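Local coordinates for hemoglobin-like protein (Methylacidiphilum infernorum, PDB 4NK2) that binds heme and probably carries or binds oxygen at its iron, as other truncated hemoglobins of group II do, at residues A[55-60]-A[152-157]; A[69-74]-A[81-86]; A[171-174]-A[178-181]. All coordinates share one frame; numbering follows the deposited sequence.

Interaction 1. Residues A[55-60]-A[152-157]; sequences YLAAGE and LSVLEE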
loop_
_atom_site.group_PDB
_atom_site.type_symbol
_atom_site.label_atom_id
_atom_site.label_comp_id
_atom_site.label_asym_id
_atom_site.label_seq_id
_atom_site.Cartn_x
_atom_site.Cartn_y
_atom_site.Cartn_z
ATOM N N TYR A 55 27.337 -1.302 -17.669
ATOM C CA TYR A 55 28.546 -1.715 -16.962
ATOM C C TYR A 55 29.784 -1.468 -17.814
ATOM O O TYR A 55 30.837 -1.075 -17.305
ATOM C CB TYR A 55 28.472 -3.204 -16.636
ATOM C CG TYR A 55 29.750 -3.795 -16.069
ATOM C CD1 TYR A 55 30.183 -3.481 -14.782
ATOM C CD2 TYR A 55 30.507 -4.697 -16.812
ATOM C CE1 TYR A 55 31.353 -4.040 -14.260
ATOM C CE2 TYR A 55 31.662 -5.260 -16.305
ATOM C CZ TYR A 55 32.079 -4.931 -15.031
ATOM O OH TYR A 55 33.230 -5.502 -14.537
ATOM N N LEU A 56 29.660 -1.721 -19.111
ATOM C CA LEU A 56 30.779 -1.520 -20.028
ATOM C C LEU A 56 31.181 -0.042 -20.088
ATOM O O LEU A 56 32.367 0.290 -20.019
ATOM C CB LEU A 56 30.402 -2.033 -21.415
ATOM C CG LEU A 56 30.888 -3.424 -21.850
ATOM C CD1 LEU A 56 31.403 -4.250 -20.713
ATOM C CD2 LEU A 56 29.793 -4.176 -22.586
ATOM N N ALA A 57 30.188 0.844 -20.188
ATOM C CA ALA A 57 30.443 2.287 -20.255
ATOM C C ALA A 57 30.909 2.877 -18.925
ATOM O O ALA A 57 31.827 3.696 -18.880
ATOM C CB ALA A 57 29.194 3.025 -20.752
ATOM N N ALA A 58 30.297 2.467 -17.831
ATOM C CA ALA A 58 30.575 3.088 -16.543
ATOM C C ALA A 58 31.719 2.462 -15.755
ATOM O O ALA A 58 32.507 3.154 -15.158
ATOM C CB ALA A 58 29.322 3.123 -15.704
ATOM N N GLY A 59 31.781 1.144 -15.743
ATOM C CA GLY A 59 32.773 0.431 -14.972
ATOM C C GLY A 59 32.309 0.225 -13.549
ATOM O O GLY A 59 31.489 0.966 -13.073
ATOM N N GLU A 60 32.836 -0.789 -12.881
ATOM C CA GLU A 60 32.432 -1.099 -11.522
ATOM C C GLU A 60 32.677 0.041 -10.542
ATOM O O GLU A 60 31.809 0.382 -9.779
ATOM C CB GLU A 60 33.105 -2.375 -11.028
ATOM C CG GLU A 60 32.825 -2.666 -9.587
ATOM C CD GLU A 60 33.229 -4.054 -9.157
ATOM O OE1 GLU A 60 33.524 -4.894 -10.009
ATOM O OE2 GLU A 60 33.255 -4.302 -7.956
ATOM N N LEU A 152 27.063 9.859 -20.543
ATOM C CA LEU A 152 25.827 10.329 -21.158
ATOM C C LEU A 152 25.185 9.272 -22.060
ATOM O O LEU A 152 23.974 9.294 -22.279
ATOM C CB LEU A 152 26.077 11.633 -21.932
ATOM C CG LEU A 152 26.443 12.853 -21.076
ATOM C CD1 LEU A 152 26.873 14.036 -21.952
ATOM C CD2 LEU A 152 25.281 13.267 -20.160
ATOM N N SER A 153 25.990 8.346 -22.571
ATOM C CA SER A 153 25.495 7.342 -23.516
ATOM C C SER A 153 24.507 6.363 -22.880
ATOM O O SER A 153 23.655 5.791 -23.569
ATOM C CB SER A 153 26.656 6.543 -24.096
ATOM O OG SER A 153 27.349 5.854 -23.066
ATOM N N VAL A 154 24.617 6.162 -21.573
ATOM C CA VAL A 154 23.792 5.140 -20.901
ATOM C C VAL A 154 22.950 5.700 -19.764
ATOM O O VAL A 154 22.252 4.957 -19.063
ATOM C CB VAL A 154 24.661 4.012 -20.363
ATOM C CG1 VAL A 154 25.215 3.202 -21.520
ATOM C CG2 VAL A 154 25.801 4.603 -19.544
ATOM N N LEU A 155 23.006 7.004 -19.585
ATOM C CA LEU A 155 22.233 7.676 -18.569
ATOM C C LEU A 155 20.737 7.399 -18.678
ATOM O O LEU A 155 20.090 7.108 -17.695
ATOM C CB LEU A 155 22.495 9.168 -18.662
ATOM C CG LEU A 155 22.060 10.059 -17.518
ATOM C CD1 LEU A 155 22.375 9.461 -16.185
ATOM C CD2 LEU A 155 22.718 11.383 -17.691
ATOM N N GLU A 156 20.189 7.496 -19.875
ATOM C CA GLU A 156 18.743 7.318 -20.025
ATOM C C GLU A 156 18.341 5.887 -19.695
ATOM O O GLU A 156 17.348 5.664 -19.020
ATOM C CB GLU A 156 18.252 7.702 -21.428
ATOM C CG GLU A 156 16.742 7.495 -21.613
ATOM C CD GLU A 156 16.205 8.098 -22.910
ATOM O OE1 GLU A 156 16.995 8.289 -23.861
ATOM O OE2 GLU A 156 14.986 8.391 -22.978
ATOM N N GLU A 157 19.122 4.924 -20.175
ATOM C CA GLU A 157 18.899 3.515 -19.880
ATOM C C GLU A 157 18.824 3.260 -18.362
ATOM O O GLU A 157 17.909 2.576 -17.868
ATOM C CB GLU A 157 20.041 2.704 -20.499
ATOM C CG GLU A 157 19.771 1.223 -20.630
ATOM C CD GLU A 157 20.789 0.524 -21.511
ATOM O OE1 GLU A 157 20.931 -0.710 -21.382
ATOM O OE2 GLU A 157 21.437 1.199 -22.341
#
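Ala57 and Val154 meet through methyl groups alone, so no ring, amide or carboxylate lends a face or an edge to this contact. The one aromatic ring in the two segments, that of Tyr55, takes no part: it leaves its helix on the other side and packs on Pro108. What remains is a small apolar touch, with 90 Å² buried over both sides together. The CB of Ala57 points at the fork of the valine, 3.9 Å from Val154 CG2 and 4.1 Å from Val154 CG1. The near equality of these distances shows that the alanine methyl faces both branches rather than one. The valine torsion explains this: with chi1 at -70°, CG1 stands beside the backbone N and CG2 between N and the carbonyl carbon, and both methyls reach the alanine. Ser153 OG lies in front of the same methyl, 4.1 Å from Ala57 CB, a loose van der Waals approach and no polar bond. The backbones come closest here too, the CA atoms of Ala57 and Val154 being 7.3 Å apart, a spacing that two short side chains can bridge.

Val154 is the N-cap residue of helix 155-165, so the contact sets the start of that helix against the early turns of helix 53-75. Val154 also packs on Val54, and Glu157 OE1 accepts a hydrogen bond from Ser51 N. Beyond, Leu155 reaches Phe150 and Tyr184 and Phe191 of helix 184-192.

Interaction 2. Residues A[69-74]-A[81-86]; sequences VHHENL and YLFPTS. With HEM (protoporphyrin IX containing Fe), chain C.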
loop_
_atom_site.group_PDB
_atom_site.type_symbol
_atom_site.label_atom_id
_atom_site.label_comp_id
_atom_site.label_asym_id
_atom_site.label_seq_id
_atom_site.Cartn_x
_atom_site.Cartn_y
_atom_site.Cartn_z
ATOM N N VAL A 69 27.288 7.957 -3.531
ATOM C CA VAL A 69 26.812 9.337 -3.569
ATOM C C VAL A 69 25.291 9.405 -3.414
ATOM O O VAL A 69 24.762 10.294 -2.734
ATOM C CB VAL A 69 27.278 10.049 -4.866
ATOM C CG1 VAL A 69 26.564 11.385 -5.043
ATOM C CG2 VAL A 69 28.797 10.242 -4.838
ATOM N N HIS A 70 24.575 8.469 -4.029
ATOM C CA HIS A 70 23.115 8.485 -3.906
ATOM C C HIS A 70 22.772 8.397 -2.424
ATOM O O HIS A 70 21.876 9.082 -1.928
ATOM C CB HIS A 70 22.479 7.318 -4.684
ATOM C CG HIS A 70 20.989 7.210 -4.514
ATOM N ND1 HIS A 70 20.368 6.037 -4.137
ATOM C CD2 HIS A 70 19.999 8.122 -4.677
ATOM C CE1 HIS A 70 19.060 6.234 -4.067
ATOM N NE2 HIS A 70 18.813 7.493 -4.393
ATOM N N HIS A 71 23.486 7.530 -1.732
ATOM C CA HIS A 71 23.197 7.406 -0.273
ATOM C C HIS A 71 23.598 8.622 0.513
ATOM O O HIS A 71 22.840 8.977 1.379
ATOM C CB HIS A 71 23.826 6.120 0.273
ATOM C CG HIS A 71 22.971 4.907 0.059
ATOM N ND1 HIS A 71 22.009 4.516 0.961
ATOM C CD2 HIS A 71 22.909 4.023 -0.965
ATOM C CE1 HIS A 71 21.399 3.434 0.514
ATOM N NE2 HIS A 71 21.924 3.115 -0.656
ATOM N N GLU A 72 24.654 9.326 0.156
ATOM C CA GLU A 72 24.983 10.592 0.817
ATOM C C GLU A 72 23.821 11.575 0.643
ATOM O O GLU A 72 23.422 12.260 1.594
ATOM C CB GLU A 72 26.300 11.165 0.280
ATOM C CG GLU A 72 27.504 10.317 0.663
ATOM C CD GLU A 72 28.757 10.698 -0.088
ATOM O OE1 GLU A 72 28.746 11.734 -0.787
ATOM O OE2 GLU A 72 29.753 9.957 0.013
ATOM N N ASN A 73 23.262 11.633 -0.565
ATOM C CA ASN A 73 22.115 12.497 -0.835
ATOM C C ASN A 73 20.908 12.085 0.019
ATOM O O ASN A 73 20.240 12.921 0.618
ATOM C CB ASN A 73 21.755 12.469 -2.332
ATOM C CG ASN A 73 22.814 13.152 -3.207
ATOM O OD1 ASN A 73 23.679 13.869 -2.695
ATOM N ND2 ASN A 73 22.748 12.930 -4.527
ATOM N N LEU A 74 20.630 10.787 0.061
ATOM C CA LEU A 74 19.526 10.277 0.873
ATOM C C LEU A 74 19.638 10.683 2.349
ATOM O O LEU A 74 18.624 11.001 2.979
ATOM C CB LEU A 74 19.433 8.755 0.752
ATOM C CG LEU A 74 18.828 8.210 -0.538
ATOM C CD1 LEU A 74 18.995 6.701 -0.578
ATOM C CD2 LEU A 74 17.348 8.589 -0.639
ATOM N N TYR A 81 15.312 9.617 7.822
ATOM C CA TYR A 81 14.906 8.836 8.976
ATOM C C TYR A 81 14.768 7.356 8.665
ATOM O O TYR A 81 14.714 6.554 9.571
ATOM C CB TYR A 81 13.592 9.362 9.548
ATOM C CG TYR A 81 13.757 10.466 10.569
ATOM C CD1 TYR A 81 14.803 10.455 11.481
ATOM C CD2 TYR A 81 12.866 11.531 10.618
ATOM C CE1 TYR A 81 14.949 11.457 12.404
ATOM C CE2 TYR A 81 13.009 12.534 11.532
ATOM C CZ TYR A 81 14.051 12.495 12.424
ATOM O OH TYR A 81 14.184 13.507 13.339
ATOM N N LEU A 82 14.560 7.028 7.399
ATOM C CA LEU A 82 14.329 5.636 6.994
ATOM C C LEU A 82 15.597 4.804 6.983
ATOM O O LEU A 82 15.526 3.569 6.890
ATOM C CB LEU A 82 13.711 5.574 5.596
ATOM C CG LEU A 82 12.331 6.184 5.381
ATOM C CD1 LEU A 82 11.893 5.964 3.943
ATOM C CD2 LEU A 82 11.332 5.572 6.363
ATOM N N PHE A 83 16.753 5.471 7.058
ATOM C CA PHE A 83 18.034 4.800 6.835
ATOM C C PHE A 83 18.886 4.738 8.076
ATOM O O PHE A 83 18.683 5.511 9.018
ATOM C CB PHE A 83 18.804 5.498 5.708
ATOM C CG PHE A 83 18.056 5.512 4.415
ATOM C CD1 PHE A 83 18.189 4.462 3.515
ATOM C CD2 PHE A 83 17.186 6.544 4.114
ATOM C CE1 PHE A 83 17.475 4.448 2.338
ATOM C CE2 PHE A 83 16.465 6.544 2.920
ATOM C CZ PHE A 83 16.608 5.489 2.039
ATOM N N PRO A 84 19.855 3.812 8.091
ATOM C CA PRO A 84 20.617 3.612 9.328
ATOM C C PRO A 84 21.520 4.792 9.651
ATOM O O PRO A 84 22.006 5.495 8.754
ATOM C CB PRO A 84 21.468 2.364 9.028
ATOM C CG PRO A 84 20.783 1.694 7.873
ATOM C CD PRO A 84 20.201 2.821 7.056
ATOM N N THR A 85 21.730 4.979 10.938
ATOM C CA THR A 85 22.587 5.992 11.488
ATOM C C THR A 85 23.872 5.318 11.909
ATOM O O THR A 85 24.932 5.892 11.824
ATOM C CB THR A 85 21.933 6.585 12.732
ATOM O OG1 THR A 85 21.229 7.769 12.380
ATOM C CG2 THR A 85 22.966 6.915 13.768
ATOM N N SER A 86 23.750 4.084 12.373
ATOM C CA SER A 86 24.901 3.269 12.780
ATOM C C SER A 86 25.824 3.056 11.587
ATOM O O SER A 86 25.374 2.645 10.514
ATOM C CB SER A 86 24.418 1.918 13.316
ATOM O OG SER A 86 25.468 0.962 13.383
HETATM C CHA HEM C . 17.438 -1.710 0.881
HETATM C CHB HEM C . 14.943 2.433 0.854
HETATM C CHC HEM C . 13.902 1.736 -3.861
HETATM C CHD HEM C . 17.787 -1.210 -3.953
HETATM C C1A HEM C . 16.788 -0.588 1.332
HETATM C C2A HEM C . 16.600 -0.177 2.721
HETATM C C3A HEM C . 15.905 0.979 2.690
HETATM C C4A HEM C . 15.631 1.324 1.302
HETATM C CMA HEM C . 15.456 1.848 3.887
HETATM C CAA HEM C . 17.108 -0.949 3.975
HETATM C CBA HEM C . 15.938 -1.816 4.484
HETATM C CGA HEM C . 16.226 -2.699 5.694
HETATM O O1A HEM C . 15.381 -2.737 6.633
HETATM O O2A HEM C . 17.280 -3.390 5.752
HETATM C C1B HEM C . 14.347 2.583 -0.388
HETATM C C2B HEM C . 13.319 3.542 -0.760
HETATM C C3B HEM C . 13.029 3.352 -2.060
HETATM C C4B HEM C . 13.860 2.268 -2.574
HETATM C CMB HEM C . 12.679 4.610 0.152
HETATM C CAB HEM C . 11.984 4.165 -2.848
HETATM C CBB HEM C . 11.549 3.712 -4.030
HETATM C C1C HEM C . 14.903 0.905 -4.332
HETATM C C2C HEM C . 15.162 0.513 -5.710
HETATM C C3C HEM C . 16.231 -0.308 -5.721
HETATM C C4C HEM C . 16.701 -0.458 -4.357
HETATM C CMC HEM C . 14.327 0.947 -6.936
HETATM C CAC HEM C . 16.909 -0.980 -6.938
HETATM C CBC HEM C . 16.729 -0.519 -8.184
HETATM C C1D HEM C . 17.988 -1.729 -2.695
HETATM C C2D HEM C . 18.798 -2.889 -2.356
HETATM C C3D HEM C . 18.689 -3.023 -0.845
HETATM C C4D HEM C . 17.819 -1.951 -0.418
HETATM C CMD HEM C . 19.628 -3.801 -3.293
HETATM C CAD HEM C . 19.344 -4.113 0.032
HETATM C CBD HEM C . 18.434 -5.343 -0.035
HETATM C CGD HEM C . 19.062 -6.419 0.823
HETATM O O1D HEM C . 19.029 -6.278 2.069
HETATM O O2D HEM C . 19.604 -7.405 0.257
HETATM N NA HEM C . 16.191 0.346 0.507
HETATM N NB HEM C . 14.641 1.839 -1.522
HETATM N NC HEM C . 15.873 0.291 -3.551
HETATM N ND HEM C . 17.436 -1.214 -1.533
HETATM FE FE HEM C . 15.960 0.261 -1.538
#
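One carbon of the Phe83 ring touches protein and cofactor equally closely: CZ is 3.7 Å from Leu74 CD1 and also 3.7 Å from the heme meso carbon CHB. This is the heme pocket of a truncated globin, a fold usually described as a two-over-two helical sandwich, and the contact brings late turns of helix 53-75 to the loop leading into helix 87-104. With CG beside its backbone N (chi1 -59°), the Phe83 ring is set between Leu74 and the heme. Leu74 lies obliquely across it: CD2 approaches the ring as well, and CB stands above one face, offset toward the rim. The methyl CD1 of Leu74 is shared further, lying 3.5 Å above the plane of the His70 ring, again toward its rim. His70 is fixed in turn by a hydrogen bond from NE2 to Trp137 O and by stacking on Tyr141, so the leucine packs on a ring whose rotation is restrained. No hydrogen bond crosses between 69-74 and 81-86; with 131 Å² buried, the evidence is for apolar contact. The loop also meets the porphyrin rim: Phe83 CE1 lies 3.6 Å from the heme methyl CMA, and the carbonyl Leu82 O approaches the same methyl to 3.5 Å.

Interaction 3. Residues A[171-174]-A[178-181]; sequences NRRT and PPRR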
loop_
_atom_site.group_PDB
_atom_site.type_symbol
_atom_site.label_atom_id
_atom_site.label_comp_id
_atom_site.label_asym_id
_atom_site.label_seq_id
_atom_site.Cartn_x
_atom_site.Cartn_y
_atom_site.Cartn_z
ATOM N N ASN A 171 4.885 0.715 -0.880
ATOM C CA ASN A 171 4.043 -0.190 -0.094
ATOM C C ASN A 171 3.084 0.527 0.854
ATOM O O ASN A 171 2.284 -0.115 1.561
ATOM C CB ASN A 171 4.909 -1.200 0.662
ATOM C CG ASN A 171 5.916 -0.536 1.572
ATOM O OD1 ASN A 171 5.606 0.470 2.225
ATOM N ND2 ASN A 171 7.133 -1.088 1.624
ATOM N N ARG A 172 3.151 1.857 0.858
ATOM C CA ARG A 172 2.204 2.673 1.622
ATOM C C ARG A 172 1.530 3.647 0.669
ATOM O O ARG A 172 2.195 4.491 0.044
ATOM C CB ARG A 172 2.924 3.435 2.729
ATOM C CG ARG A 172 2.014 4.382 3.544
ATOM C CD ARG A 172 0.963 3.609 4.351
ATOM N NE ARG A 172 0.501 4.328 5.544
ATOM C CZ ARG A 172 -0.591 5.087 5.591
ATOM N NH1 ARG A 172 -1.354 5.240 4.509
ATOM N NH2 ARG A 172 -0.925 5.681 6.729
ATOM N N ARG A 173 0.215 3.523 0.523
ATOM C CA ARG A 173 -0.516 4.425 -0.370
ATOM C C ARG A 173 -1.156 5.543 0.450
ATOM O O ARG A 173 -1.626 5.305 1.568
ATOM C CB ARG A 173 -1.556 3.649 -1.177
ATOM C CG ARG A 173 -0.942 2.794 -2.262
ATOM C CD ARG A 173 -0.459 3.702 -3.407
ATOM N NE ARG A 173 -1.530 3.947 -4.374
ATOM C CZ ARG A 173 -1.623 5.031 -5.140
ATOM N NH1 ARG A 173 -0.723 6.007 -5.041
ATOM N NH2 ARG A 173 -2.629 5.144 -5.995
ATOM N N THR A 174 -1.138 6.764 -0.087
ATOM C CA THR A 174 -1.625 7.928 0.659
ATOM C C THR A 174 -2.484 8.815 -0.221
ATOM O O THR A 174 -2.921 9.885 0.222
ATOM C CB THR A 174 -0.472 8.803 1.204
ATOM O OG1 THR A 174 0.243 9.387 0.101
ATOM C CG2 THR A 174 0.476 7.982 2.066
ATOM N N PRO A 178 -2.216 7.821 -9.262
ATOM C CA PRO A 178 -1.115 6.867 -9.482
ATOM C C PRO A 178 0.249 7.513 -9.226
ATOM O O PRO A 178 0.357 8.737 -9.326
ATOM C CB PRO A 178 -1.255 6.503 -10.963
ATOM C CG PRO A 178 -1.905 7.715 -11.584
ATOM C CD PRO A 178 -2.844 8.259 -10.523
ATOM N N PRO A 179 1.261 6.709 -8.857
ATOM C CA PRO A 179 2.612 7.242 -8.656
ATOM C C PRO A 179 3.055 8.032 -9.879
ATOM O O PRO A 179 2.742 7.666 -11.020
ATOM C CB PRO A 179 3.462 5.978 -8.499
ATOM C CG PRO A 179 2.503 5.001 -7.843
ATOM C CD PRO A 179 1.176 5.274 -8.516
ATOM N N ARG A 180 3.761 9.123 -9.630
ATOM C CA ARG A 180 4.173 10.045 -10.687
ATOM C C ARG A 180 5.175 9.401 -11.639
ATOM O O ARG A 180 6.124 8.755 -11.197
ATOM C CB ARG A 180 4.807 11.267 -10.027
ATOM C CG ARG A 180 5.446 12.286 -10.945
ATOM C CD ARG A 180 6.359 13.146 -10.097
ATOM N NE ARG A 180 6.893 14.298 -10.810
ATOM C CZ ARG A 180 7.701 15.192 -10.251
ATOM N NH1 ARG A 180 8.060 15.053 -8.981
ATOM N NH2 ARG A 180 8.151 16.222 -10.959
ATOM N N ARG A 181 4.974 9.575 -12.943
ATOM C CA ARG A 181 5.981 9.136 -13.907
ATOM C C ARG A 181 6.963 10.279 -14.159
ATOM O O ARG A 181 6.561 11.444 -14.274
ATOM C CB ARG A 181 5.328 8.698 -15.222
ATOM C CG ARG A 181 4.371 7.512 -15.093
ATOM C CD ARG A 181 4.961 6.411 -14.216
ATOM N NE ARG A 181 6.210 5.846 -14.751
ATOM C CZ ARG A 181 6.261 5.014 -15.789
ATOM N NH1 ARG A 181 5.141 4.686 -16.421
ATOM N NH2 ARG A 181 7.425 4.525 -16.207
#
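Bends at chi2 (-73°) and chi3 (-88°) of Arg173, with CG beside the backbone N at chi1 -73°, bring its guanidinium to Pro178 and Pro179. The curl matters because the CB of Arg173 does not itself head for the prolines; the folded chain delivers the group there. Its NH1 lies 4.0 Å from Pro179 CD, and this ring carbon stands over one face of the guanidinium. NH2 comes within 4.2 Å of Pro178 CA, obliquely to the same flat group. The side chains of Arg173 and Pro179 cross at about a right angle, which is consistent with the small buried area; the two segments bury 87 Å² between them, and no hydrogen bond joins them directly.

The polar partners lie outside the two segments. Arg173 NH2 bonds to Glu177 O, in the three-residue connection between them, while NE and NH1 form salt bridges to Asp41 OD2 and Glu131 OE2. With all three nitrogens engaged, the guanidinium is held in rotation, its face turned to the proline, and its charge is probably well balanced by the two acids although the residue is buried. Arg173 also packs on Arg121 of the second subunit. The contacts place the loop between helices 155-165 and 184-192 against strand 35-48, where Phe42 packs on both Arg173 and Pro179, and against the start of helix 131-147 at Glu131.

In the fold
From the N terminus, strand 35-48 comes first, followed by helix 53-75, which serves two contacts. Its early turns meet 152-157 across 91 intervening residues, so interaction 1 closes a long loop and ties this helix to the start of helix 155-165. Interaction 2 falls wholly within that loop: late turns of the same helix meet 81-86, the segment that touches the heme, and the two contact centres are about 24 Å apart. Interaction 3 opens only after interaction 1 has closed; 171-174 and 178-181 close a loop with three residues between them, in the connection between helices 155-165 and 184-192. It lies across the chain's centre from interaction 1. No two of the three touch.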